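Local atomic coordinates of large adhesion protein (Lap) involved in biofilm formation (Marinobacter hydrocarbonoclasticus, PDB entry 6XI3), a protein that probably helps the bacterium form biofilms, its calcium-binding tandem beta-sandwich repeats extending the adhesin toward its target. Residues T258-T270 with S278-G290; S313-L325 with A393-A407. All coordinates share one frame; numbering follows the deposited sequence.

Interaction 1. Residues T258-T270 with S278-G290; sequences TDSAGNVVTATTT and SLTGVDISSLVDG. With CA (calcium ion), chain B.
D259 and V288 meet where two loops close one end of an Ig-like beta-sandwich, and they illustrate how one buried carboxylate can organise a turn and tie it to the loop that leads from one sheet to the other. Strand 264-270 is an edge of the four-stranded sheet, and strand 278-283 an edge of the three-stranded one. The D259 side chain leaves the backbone with CG between N and the carbonyl carbon (chi1 77°), which turns the carboxylate back over its own turn. Its CB rests near L287 CB, and CG lies against V288 CG2. OD1 stays at home: it accepts from the backbone N of A261 and of N263, which approach from opposite faces of the carboxylate plane, the first completing an Asx turn. OD2 faces across the contact and takes V288 N at 2.8 Å, on its anti side and nearly straight (165°), while its syn lone pair receives N263 ND2 at 2.9 Å. Four N-H groups thus hold the carboxylate, probably favouring its charged form. Beyond this knot V265 of the edge strand packs on the loop, CG2 touching L287 CD2 at 3.9 Å, while CG1 meets V282 CG1 of the facing sheet. Farther along, L279 CD2 reaches A267 CB at 3.6 Å. A G1 bulge at G281 and V282 interrupts the regular pairing of strand 278-283. At the loop end, D289 sends OD2 to calcium and OD1 to A316 N. Water 1 bridges the loops, accepting from S260 N at 2.7 Å and donating to V288 O at 2.8 Å.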
loop_
_atom_site.group_PDB
_atom_site.type_symbol
_atom_site.label_atom_id
_atom_site.label_comp_id
_atom_site.label_asym_id
_atom_site.label_seq_id
_atom_site.Cartn_x
_atom_site.Cartn_y
_atom_site.Cartn_z
ATOM N N THR A 258 27.138 -6.859 -1.481
ATOM C CA THR A 258 27.868 -8.064 -1.035
ATOM C C THR A 258 29.078 -8.227 -1.957
ATOM O O THR A 258 28.914 -8.159 -3.186
ATOM C CB THR A 258 26.934 -9.280 -0.950
ATOM O OG1 THR A 258 25.784 -8.960 -0.152
ATOM C CG2 THR A 258 27.613 -10.482 -0.322
ATOM N N ASP A 259 30.242 -8.406 -1.360
ATOM C CA ASP A 259 31.515 -8.509 -2.101
ATOM C C ASP A 259 31.859 -9.996 -2.259
ATOM O O ASP A 259 31.072 -10.832 -1.822
ATOM C CB ASP A 259 32.600 -7.668 -1.435
ATOM C CG ASP A 259 33.253 -8.243 -0.176
ATOM O OD1 ASP A 259 32.914 -9.372 0.247
ATOM O OD2 ASP A 259 34.047 -7.513 0.401
ATOM N N SER A 260 32.990 -10.261 -2.904
ATOM C CA SER A 260 33.462 -11.602 -3.330
ATOM C C SER A 260 33.946 -12.420 -2.122
ATOM O O SER A 260 34.151 -13.622 -2.290
ATOM C CB SER A 260 34.550 -11.455 -4.366
ATOM O OG SER A 260 35.648 -10.673 -3.890
ATOM N N ALA A 261 34.090 -11.805 -0.948
ATOM C CA ALA A 261 34.562 -12.460 0.304
ATOM C C ALA A 261 33.394 -12.645 1.285
ATOM O O ALA A 261 33.593 -13.180 2.389
ATOM C CB ALA A 261 35.691 -11.646 0.910
ATOM N N GLY A 262 32.199 -12.217 0.898
ATOM C CA GLY A 262 30.993 -12.325 1.734
ATOM C C GLY A 262 30.772 -11.127 2.644
ATOM O O GLY A 262 29.873 -11.225 3.483
ATOM N N ASN A 263 31.548 -10.039 2.525
ATOM C CA ASN A 263 31.341 -8.819 3.359
ATOM C C ASN A 263 30.095 -8.106 2.823
ATOM O O ASN A 263 29.847 -8.177 1.587
ATOM C CB ASN A 263 32.554 -7.884 3.360
ATOM C CG ASN A 263 33.826 -8.595 3.791
ATOM O OD1 ASN A 263 33.872 -9.162 4.879
ATOM N ND2 ASN A 263 34.848 -8.581 2.950
ATOM N N VAL A 264 29.330 -7.477 3.710
ATOM C CA VAL A 264 28.016 -6.871 3.357
ATOM C C VAL A 264 28.025 -5.424 3.848
ATOM O O VAL A 264 28.361 -5.218 5.000
ATOM C CB VAL A 264 26.838 -7.639 3.988
ATOM C CG1 VAL A 264 25.506 -7.015 3.591
ATOM C CG2 VAL A 264 26.856 -9.120 3.630
ATOM N N VAL A 265 27.627 -4.488 2.995
ATOM C CA VAL A 265 27.302 -3.087 3.378
ATOM C C VAL A 265 25.788 -2.920 3.215
ATOM O O VAL A 265 25.261 -3.385 2.177
ATOM C CB VAL A 265 28.090 -2.104 2.495
ATOM C CG1 VAL A 265 27.451 -0.730 2.419
ATOM C CG2 VAL A 265 29.541 -2.007 2.930
ATOM N N THR A 266 25.122 -2.303 4.202
ATOM C CA THR A 266 23.677 -1.984 4.146
ATOM C C THR A 266 23.529 -0.500 3.805
ATOM O O THR A 266 24.380 0.316 4.249
ATOM C CB THR A 266 22.963 -2.336 5.455
ATOM O OG1 THR A 266 23.436 -1.452 6.471
ATOM C CG2 THR A 266 23.179 -3.780 5.852
ATOM N N ALA A 267 22.486 -0.202 3.044
ATOM C CA ALA A 267 22.047 1.148 2.662
ATOM C C ALA A 267 20.526 1.180 2.682
ATOM O O ALA A 267 19.873 0.122 2.619
ATOM C CB ALA A 267 22.580 1.511 1.315
ATOM N N THR A 268 19.968 2.370 2.780
ATOM C CA THR A 268 18.502 2.518 2.745
ATOM C C THR A 268 18.162 3.852 2.063
ATOM O O THR A 268 18.997 4.759 2.072
ATOM C CB THR A 268 17.944 2.301 4.159
ATOM O OG1 THR A 268 16.526 2.421 4.082
ATOM C CG2 THR A 268 18.441 3.323 5.151
ATOM N N THR A 269 17.005 3.934 1.411
ATOM C CA THR A 269 16.461 5.195 0.863
ATOM C C THR A 269 14.948 5.010 0.791
ATOM O O THR A 269 14.466 4.020 1.316
ATOM C CB THR A 269 17.134 5.610 -0.454
ATOM O OG1 THR A 269 16.732 6.953 -0.668
ATOM C CG2 THR A 269 16.795 4.768 -1.664
ATOM N N THR A 270 14.243 5.975 0.233
ATOM C CA THR A 270 12.768 5.975 0.207
ATOM C C THR A 270 12.277 6.141 -1.224
ATOM O O THR A 270 12.987 6.704 -2.046
ATOM C CB THR A 270 12.200 7.057 1.130
ATOM O OG1 THR A 270 12.691 8.292 0.656
ATOM C CG2 THR A 270 12.594 6.874 2.576
ATOM N N SER A 278 16.736 6.391 -5.502
ATOM C CA SER A 278 18.134 6.727 -5.865
ATOM C C SER A 278 18.947 6.854 -4.582
ATOM O O SER A 278 18.468 7.507 -3.627
ATOM C CB SER A 278 18.184 8.041 -6.627
ATOM O OG SER A 278 19.503 8.266 -7.076
ATOM N N LEU A 279 20.163 6.331 -4.568
ATOM C CA LEU A 279 21.108 6.657 -3.478
ATOM C C LEU A 279 22.497 6.815 -4.089
ATOM O O LEU A 279 22.947 5.856 -4.756
ATOM C CB LEU A 279 21.031 5.541 -2.432
ATOM C CG LEU A 279 21.808 5.785 -1.141
ATOM C CD1 LEU A 279 21.438 7.114 -0.459
ATOM C CD2 LEU A 279 21.626 4.605 -0.195
ATOM N N THR A 280 23.126 7.988 -3.935
ATOM C CA THR A 280 24.478 8.265 -4.503
ATOM C C THR A 280 25.483 8.309 -3.349
ATOM O O THR A 280 25.125 8.790 -2.285
ATOM C CB THR A 280 24.439 9.533 -5.367
ATOM O OG1 THR A 280 24.146 10.604 -4.485
ATOM C CG2 THR A 280 23.387 9.455 -6.444
ATOM N N GLY A 281 26.692 7.802 -3.558
ATOM C CA GLY A 281 27.795 7.939 -2.593
ATOM C C GLY A 281 27.713 6.900 -1.491
ATOM O O GLY A 281 28.205 7.132 -0.422
ATOM N N VAL A 282 27.092 5.757 -1.744
ATOM C CA VAL A 282 27.083 4.647 -0.765
ATOM C C VAL A 282 28.535 4.259 -0.499
ATOM O O VAL A 282 29.226 3.992 -1.471
ATOM C CB VAL A 282 26.269 3.454 -1.274
ATOM C CG1 VAL A 282 26.397 2.329 -0.288
ATOM C CG2 VAL A 282 24.812 3.830 -1.521
ATOM N N ASP A 283 28.942 4.165 0.768
ATOM C CA ASP A 283 30.361 3.946 1.159
ATOM C C ASP A 283 30.631 2.438 1.101
ATOM O O ASP A 283 30.051 1.678 1.891
ATOM C CB ASP A 283 30.654 4.608 2.502
ATOM C CG ASP A 283 31.998 4.265 3.133
ATOM O OD1 ASP A 283 32.907 3.753 2.446
ATOM O OD2 ASP A 283 32.105 4.496 4.318
ATOM N N ILE A 284 31.476 2.017 0.170
ATOM C CA ILE A 284 31.860 0.584 0.056
ATOM C C ILE A 284 33.360 0.403 0.274
ATOM O O ILE A 284 33.890 -0.627 -0.216
ATOM C CB ILE A 284 31.377 0.003 -1.282
ATOM C CG1 ILE A 284 31.887 0.798 -2.482
ATOM C CG2 ILE A 284 29.872 -0.096 -1.258
ATOM C CD1 ILE A 284 31.763 0.047 -3.787
ATOM N N SER A 285 33.987 1.319 1.027
ATOM C CA SER A 285 35.426 1.222 1.423
ATOM C C SER A 285 35.671 -0.048 2.248
ATOM O O SER A 285 36.811 -0.518 2.247
ATOM C CB SER A 285 35.891 2.445 2.167
ATOM O OG SER A 285 35.050 2.684 3.290
ATOM N N SER A 286 34.646 -0.628 2.886
ATOM C CA SER A 286 34.813 -1.873 3.687
ATOM C C SER A 286 34.819 -3.114 2.786
ATOM O O SER A 286 35.064 -4.199 3.310
ATOM C CB SER A 286 33.773 -1.996 4.769
ATOM O OG SER A 286 32.494 -2.280 4.223
ATOM N N LEU A 287 34.569 -2.996 1.480
ATOM C CA LEU A 287 34.450 -4.201 0.620
ATOM C C LEU A 287 35.741 -4.433 -0.172
ATOM O O LEU A 287 36.491 -3.500 -0.417
ATOM C CB LEU A 287 33.266 -4.039 -0.319
ATOM C CG LEU A 287 31.930 -3.805 0.381
ATOM C CD1 LEU A 287 30.823 -3.730 -0.647
ATOM C CD2 LEU A 287 31.634 -4.898 1.412
ATOM N N VAL A 288 35.973 -5.669 -0.576
ATOM C CA VAL A 288 37.218 -6.024 -1.298
ATOM C C VAL A 288 36.887 -6.042 -2.778
ATOM O O VAL A 288 35.690 -6.212 -3.132
ATOM C CB VAL A 288 37.775 -7.375 -0.814
ATOM C CG1 VAL A 288 38.109 -7.324 0.670
ATOM C CG2 VAL A 288 36.831 -8.538 -1.119
ATOM N N ASP A 289 37.929 -6.034 -3.603
ATOM C CA ASP A 289 37.788 -6.013 -5.066
ATOM C C ASP A 289 37.138 -7.305 -5.563
ATOM O O ASP A 289 37.281 -8.369 -4.906
ATOM C CB ASP A 289 39.134 -5.755 -5.731
ATOM C CG ASP A 289 39.601 -4.309 -5.600
ATOM O OD1 ASP A 289 38.871 -3.453 -4.938
ATOM O OD2 ASP A 289 40.642 -4.022 -6.209
ATOM N N GLY A 290 36.513 -7.209 -6.734
ATOM C CA GLY A 290 35.854 -8.337 -7.413
ATOM C C GLY A 290 34.387 -8.022 -7.660
ATOM O O GLY A 290 33.999 -6.827 -7.593
HETATM CA CA CA B . 41.797 -4.851 -8.028
HETATM O O HOH W 1 34.304 -8.340 -4.363
HETATM O O HOH W 2 31.385 -4.198 5.340
HETATM O O HOH W 3 15.178 7.665 -3.217
HETATM O O HOH W 4 43.231 -5.586 -9.793
#

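Interaction 2. Residues S313-L325 with A393-A407; sequences SLDATTGALTVSL and ASAQGRNGNALTDSA. With CA (calcium ion), chain B.
With CG anti to the backbone N in D315 (chi1 -168°) and anti to the carbonyl carbon in N399 (chi1 -69°), the carboxylate and amide converge on one calcium ion, a compact example of a metal joining successive domains. D315 OD1 and N399 OD1 each bind it at 2.2 Å, and T317 O and water 4 add two further ligands. The rest of the N399 amide is used as well: ND2 donates in its own plane to L314 O at 2.9 Å, an essentially straight bond (179°) that should fix the flip of the amide and leave OD1 facing the metal. Past the site, L321 lies across the face of the paired strands 393-396 and 402-407, CD1 against A395 CB at 3.7 Å and CD2 against A393 CB, while its CB faces that of L403. D405 OD2 accepts V323 N at 2.9 Å on its anti side. D289 and D343 complete the calcium site, and R398 forms a salt bridge with D343. Strand 320-329 pairs with strand 334-342, whereas strands 387-396 and 402-411 belong to the facing sheet, and Y374 of strand 374-380 packs against L321, V323 and A393.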
loop_
_atom_site.group_PDB
_atom_site.type_symbol
_atom_site.label_atom_id
_atom_site.label_comp_id
_atom_site.label_asym_id
_atom_site.label_seq_id
_atom_site.Cartn_x
_atom_site.Cartn_y
_atom_site.Cartn_z
ATOM N N SER A 313 31.030 -4.256 -10.004
ATOM C CA SER A 313 32.455 -4.647 -9.960
ATOM C C SER A 313 33.247 -3.538 -9.280
ATOM O O SER A 313 32.940 -2.354 -9.519
ATOM C CB SER A 313 32.953 -4.963 -11.343
ATOM O OG SER A 313 34.255 -5.483 -11.273
ATOM N N LEU A 314 34.137 -3.929 -8.371
ATOM C CA LEU A 314 34.938 -2.996 -7.553
ATOM C C LEU A 314 36.394 -3.310 -7.866
ATOM O O LEU A 314 36.754 -4.515 -7.912
ATOM C CB LEU A 314 34.597 -3.198 -6.074
ATOM C CG LEU A 314 35.344 -2.327 -5.066
ATOM C CD1 LEU A 314 35.168 -0.853 -5.369
ATOM C CD2 LEU A 314 34.900 -2.640 -3.634
ATOM N N ASP A 315 37.161 -2.266 -8.175
ATOM C CA ASP A 315 38.611 -2.402 -8.462
ATOM C C ASP A 315 39.323 -1.205 -7.850
ATOM O O ASP A 315 39.823 -0.370 -8.635
ATOM C CB ASP A 315 38.842 -2.582 -9.967
ATOM C CG ASP A 315 40.259 -3.006 -10.323
ATOM O OD1 ASP A 315 41.051 -3.224 -9.393
ATOM O OD2 ASP A 315 40.537 -3.160 -11.538
ATOM N N ALA A 316 39.307 -1.088 -6.517
ATOM C CA ALA A 316 39.931 0.060 -5.790
ATOM C C ALA A 316 41.460 -0.118 -5.678
ATOM O O ALA A 316 42.154 0.860 -5.491
ATOM C CB ALA A 316 39.284 0.226 -4.443
ATOM N N THR A 317 41.963 -1.336 -5.840
ATOM C CA THR A 317 43.409 -1.676 -5.713
ATOM C C THR A 317 43.885 -2.425 -6.965
ATOM O O THR A 317 43.342 -3.493 -7.299
ATOM C CB THR A 317 43.660 -2.518 -4.457
ATOM O OG1 THR A 317 43.110 -1.838 -3.330
ATOM C CG2 THR A 317 45.126 -2.809 -4.216
ATOM N N THR A 318 44.905 -1.892 -7.607
ATOM C CA THR A 318 45.504 -2.437 -8.840
ATOM C C THR A 318 46.228 -3.724 -8.475
ATOM O O THR A 318 47.081 -3.632 -7.658
ATOM C CB THR A 318 46.482 -1.420 -9.418
ATOM O OG1 THR A 318 45.686 -0.272 -9.663
ATOM C CG2 THR A 318 47.176 -1.868 -10.682
ATOM N N GLY A 319 45.870 -4.865 -9.050
ATOM C CA GLY A 319 46.630 -6.099 -8.806
ATOM C C GLY A 319 48.095 -5.881 -9.146
ATOM O O GLY A 319 48.380 -5.166 -10.144
ATOM N N ALA A 320 48.998 -6.462 -8.356
ATOM C CA ALA A 320 50.426 -6.540 -8.722
ATOM C C ALA A 320 51.092 -7.737 -8.046
ATOM O O ALA A 320 50.657 -8.185 -6.950
ATOM C CB ALA A 320 51.121 -5.238 -8.387
ATOM N N LEU A 321 52.144 -8.215 -8.685
ATOM C CA LEU A 321 53.026 -9.235 -8.086
ATOM C C LEU A 321 54.469 -8.887 -8.466
ATOM O O LEU A 321 54.719 -8.581 -9.663
ATOM C CB LEU A 321 52.601 -10.617 -8.596
ATOM C CG LEU A 321 53.427 -11.758 -8.010
ATOM C CD1 LEU A 321 52.607 -13.012 -7.786
ATOM C CD2 LEU A 321 54.645 -12.024 -8.878
ATOM N N THR A 322 55.373 -8.917 -7.487
ATOM C CA THR A 322 56.845 -8.923 -7.724
ATOM C C THR A 322 57.443 -10.267 -7.312
ATOM O O THR A 322 56.934 -10.886 -6.376
ATOM C CB THR A 322 57.576 -7.846 -6.913
ATOM O OG1 THR A 322 57.519 -8.196 -5.528
ATOM C CG2 THR A 322 57.020 -6.458 -7.143
ATOM N N VAL A 323 58.552 -10.661 -7.931
ATOM C CA VAL A 323 59.368 -11.796 -7.425
ATOM C C VAL A 323 60.826 -11.338 -7.420
ATOM O O VAL A 323 61.191 -10.492 -8.263
ATOM C CB VAL A 323 59.159 -13.063 -8.266
ATOM C CG1 VAL A 323 59.722 -12.906 -9.664
ATOM C CG2 VAL A 323 59.756 -14.282 -7.583
ATOM N N SER A 324 61.605 -11.878 -6.483
ATOM C CA SER A 324 63.050 -11.609 -6.323
ATOM C C SER A 324 63.788 -12.938 -6.160
ATOM O O SER A 324 63.325 -13.817 -5.405
ATOM C CB SER A 324 63.314 -10.667 -5.178
ATOM O OG SER A 324 64.706 -10.628 -4.894
ATOM N N LEU A 325 64.891 -13.097 -6.889
ATOM C CA LEU A 325 65.829 -14.209 -6.641
ATOM C C LEU A 325 66.844 -13.701 -5.615
ATOM O O LEU A 325 67.743 -12.930 -5.996
ATOM C CB LEU A 325 66.466 -14.632 -7.958
ATOM C CG LEU A 325 67.511 -15.732 -7.864
ATOM C CD1 LEU A 325 66.968 -16.965 -7.158
ATOM C CD2 LEU A 325 67.995 -16.089 -9.265
ATOM N N ALA A 393 56.984 -15.945 -11.463
ATOM C CA ALA A 393 55.941 -16.132 -10.436
ATOM C C ALA A 393 54.608 -15.586 -10.951
ATOM O O ALA A 393 54.607 -14.525 -11.604
ATOM C CB ALA A 393 56.383 -15.466 -9.165
ATOM N N SER A 394 53.517 -16.283 -10.622
ATOM C CA SER A 394 52.134 -15.935 -11.029
ATOM C C SER A 394 51.135 -16.166 -9.892
ATOM O O SER A 394 51.239 -17.168 -9.151
ATOM C CB SER A 394 51.715 -16.704 -12.229
ATOM O OG SER A 394 50.585 -16.057 -12.806
ATOM N N ALA A 395 50.164 -15.268 -9.778
ATOM C CA ALA A 395 49.044 -15.423 -8.840
ATOM C C ALA A 395 47.813 -14.721 -9.418
ATOM O O ALA A 395 47.978 -13.786 -10.220
ATOM C CB ALA A 395 49.414 -14.897 -7.473
ATOM N N GLN A 396 46.626 -15.151 -8.988
ATOM C CA GLN A 396 45.320 -14.567 -9.402
ATOM C C GLN A 396 44.918 -13.439 -8.436
ATOM O O GLN A 396 44.783 -13.684 -7.207
ATOM C CB GLN A 396 44.290 -15.690 -9.488
ATOM C CG GLN A 396 44.673 -16.757 -10.513
ATOM C CD GLN A 396 44.601 -16.224 -11.926
ATOM O OE1 GLN A 396 43.566 -15.711 -12.354
ATOM N NE2 GLN A 396 45.708 -16.326 -12.648
ATOM N N GLY A 397 44.789 -12.227 -8.971
ATOM C CA GLY A 397 44.275 -11.057 -8.246
ATOM C C GLY A 397 42.767 -11.165 -8.057
ATOM O O GLY A 397 42.120 -12.008 -8.710
ATOM N N ARG A 398 42.229 -10.346 -7.181
ATOM C CA ARG A 398 40.774 -10.332 -6.877
ATOM C C ARG A 398 39.914 -9.944 -8.080
ATOM O O ARG A 398 38.694 -10.257 -8.036
ATOM C CB ARG A 398 40.506 -9.344 -5.747
ATOM C CG ARG A 398 41.011 -9.823 -4.408
ATOM C CD ARG A 398 40.195 -9.242 -3.280
ATOM N NE ARG A 398 40.659 -9.644 -1.959
ATOM C CZ ARG A 398 41.706 -9.111 -1.340
ATOM N NH1 ARG A 398 42.433 -8.174 -1.931
ATOM N NH2 ARG A 398 42.014 -9.505 -0.122
ATOM N N ASN A 399 40.446 -9.238 -9.082
ATOM C CA ASN A 399 39.639 -8.893 -10.284
ATOM C C ASN A 399 39.889 -9.939 -11.371
ATOM O O ASN A 399 39.559 -9.662 -12.522
ATOM C CB ASN A 399 39.871 -7.464 -10.750
ATOM C CG ASN A 399 39.303 -6.478 -9.758
ATOM O OD1 ASN A 399 40.046 -5.932 -8.950
ATOM N ND2 ASN A 399 37.995 -6.286 -9.787
ATOM N N GLY A 400 40.497 -11.074 -11.019
ATOM C CA GLY A 400 40.666 -12.227 -11.937
ATOM C C GLY A 400 41.880 -12.154 -12.863
ATOM O O GLY A 400 41.975 -13.010 -13.754
ATOM N N ASN A 401 42.804 -11.216 -12.686
ATOM C CA ASN A 401 44.004 -11.093 -13.560
ATOM C C ASN A 401 45.080 -12.098 -13.119
ATOM O O ASN A 401 45.185 -12.377 -11.907
ATOM C CB ASN A 401 44.475 -9.637 -13.602
ATOM C CG ASN A 401 43.473 -8.797 -14.366
ATOM O OD1 ASN A 401 43.311 -8.990 -15.567
ATOM N ND2 ASN A 401 42.696 -7.985 -13.664
ATOM N N ALA A 402 45.795 -12.677 -14.083
ATOM C CA ALA A 402 47.087 -13.375 -13.862
ATOM C C ALA A 402 48.169 -12.319 -13.624
ATOM O O ALA A 402 48.531 -11.600 -14.555
ATOM C CB ALA A 402 47.434 -14.263 -15.034
ATOM N N LEU A 403 48.584 -12.152 -12.381
ATOM C CA LEU A 403 49.605 -11.145 -12.000
ATOM C C LEU A 403 50.948 -11.854 -11.977
ATOM O O LEU A 403 51.016 -12.877 -11.265
ATOM C CB LEU A 403 49.267 -10.598 -10.628
ATOM C CG LEU A 403 47.856 -10.045 -10.529
ATOM C CD1 LEU A 403 47.548 -9.785 -9.068
ATOM C CD2 LEU A 403 47.716 -8.786 -11.403
ATOM N N THR A 404 51.913 -11.368 -12.764
ATOM C CA THR A 404 53.210 -12.059 -12.990
ATOM C C THR A 404 54.377 -11.092 -12.834
ATOM O O THR A 404 54.192 -9.847 -12.853
ATOM C CB THR A 404 53.315 -12.757 -14.347
ATOM O OG1 THR A 404 53.304 -11.753 -15.356
ATOM C CG2 THR A 404 52.216 -13.759 -14.591
ATOM N N ASP A 405 55.544 -11.696 -12.635
ATOM C CA ASP A 405 56.846 -11.015 -12.579
ATOM C C ASP A 405 57.903 -12.084 -12.851
ATOM O O ASP A 405 57.584 -13.272 -12.726
ATOM C CB ASP A 405 57.065 -10.266 -11.262
ATOM C CG ASP A 405 58.283 -9.352 -11.333
ATOM O OD1 ASP A 405 58.637 -8.957 -12.470
ATOM O OD2 ASP A 405 58.880 -9.057 -10.274
ATOM N N SER A 406 59.068 -11.658 -13.314
ATOM C CA SER A 406 60.232 -12.545 -13.529
ATOM C C SER A 406 61.455 -11.947 -12.835
ATOM O O SER A 406 61.451 -10.749 -12.452
ATOM C CB SER A 406 60.465 -12.814 -14.993
ATOM O OG SER A 406 60.965 -11.655 -15.629
ATOM N N ALA A 407 62.432 -12.801 -12.570
ATOM C CA ALA A 407 63.762 -12.385 -12.107
ATOM C C ALA A 407 64.800 -13.310 -12.738
ATOM O O ALA A 407 64.459 -14.441 -13.177
ATOM C CB ALA A 407 63.805 -12.401 -10.615
HETATM CA CA CA B . 41.797 -4.851 -8.028
HETATM O O HOH W 4 43.231 -5.586 -9.793
HETATM O O HOH W 5 52.647 -7.723 -11.580
#

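From the N terminus, interaction 1 comes first and closes a short local loop: only seven residues separate 258-270 from 278-290, and the contact joins the edges of two sheets in one sandwich. Its last residues lead into strand 290-299, which pairs with strand 305-314, and from there the chain enters 313-325. Interaction 2 then closes a much longer loop, with 67 residues between its segments, bringing the start of the next sandwich against its later strands. The two loops follow in series and neither encloses the other. They meet at the domain junction, where D289 from interaction 1 shares the calcium ion with D315, T317 and N399, and G290 N probably bonds to L314 O.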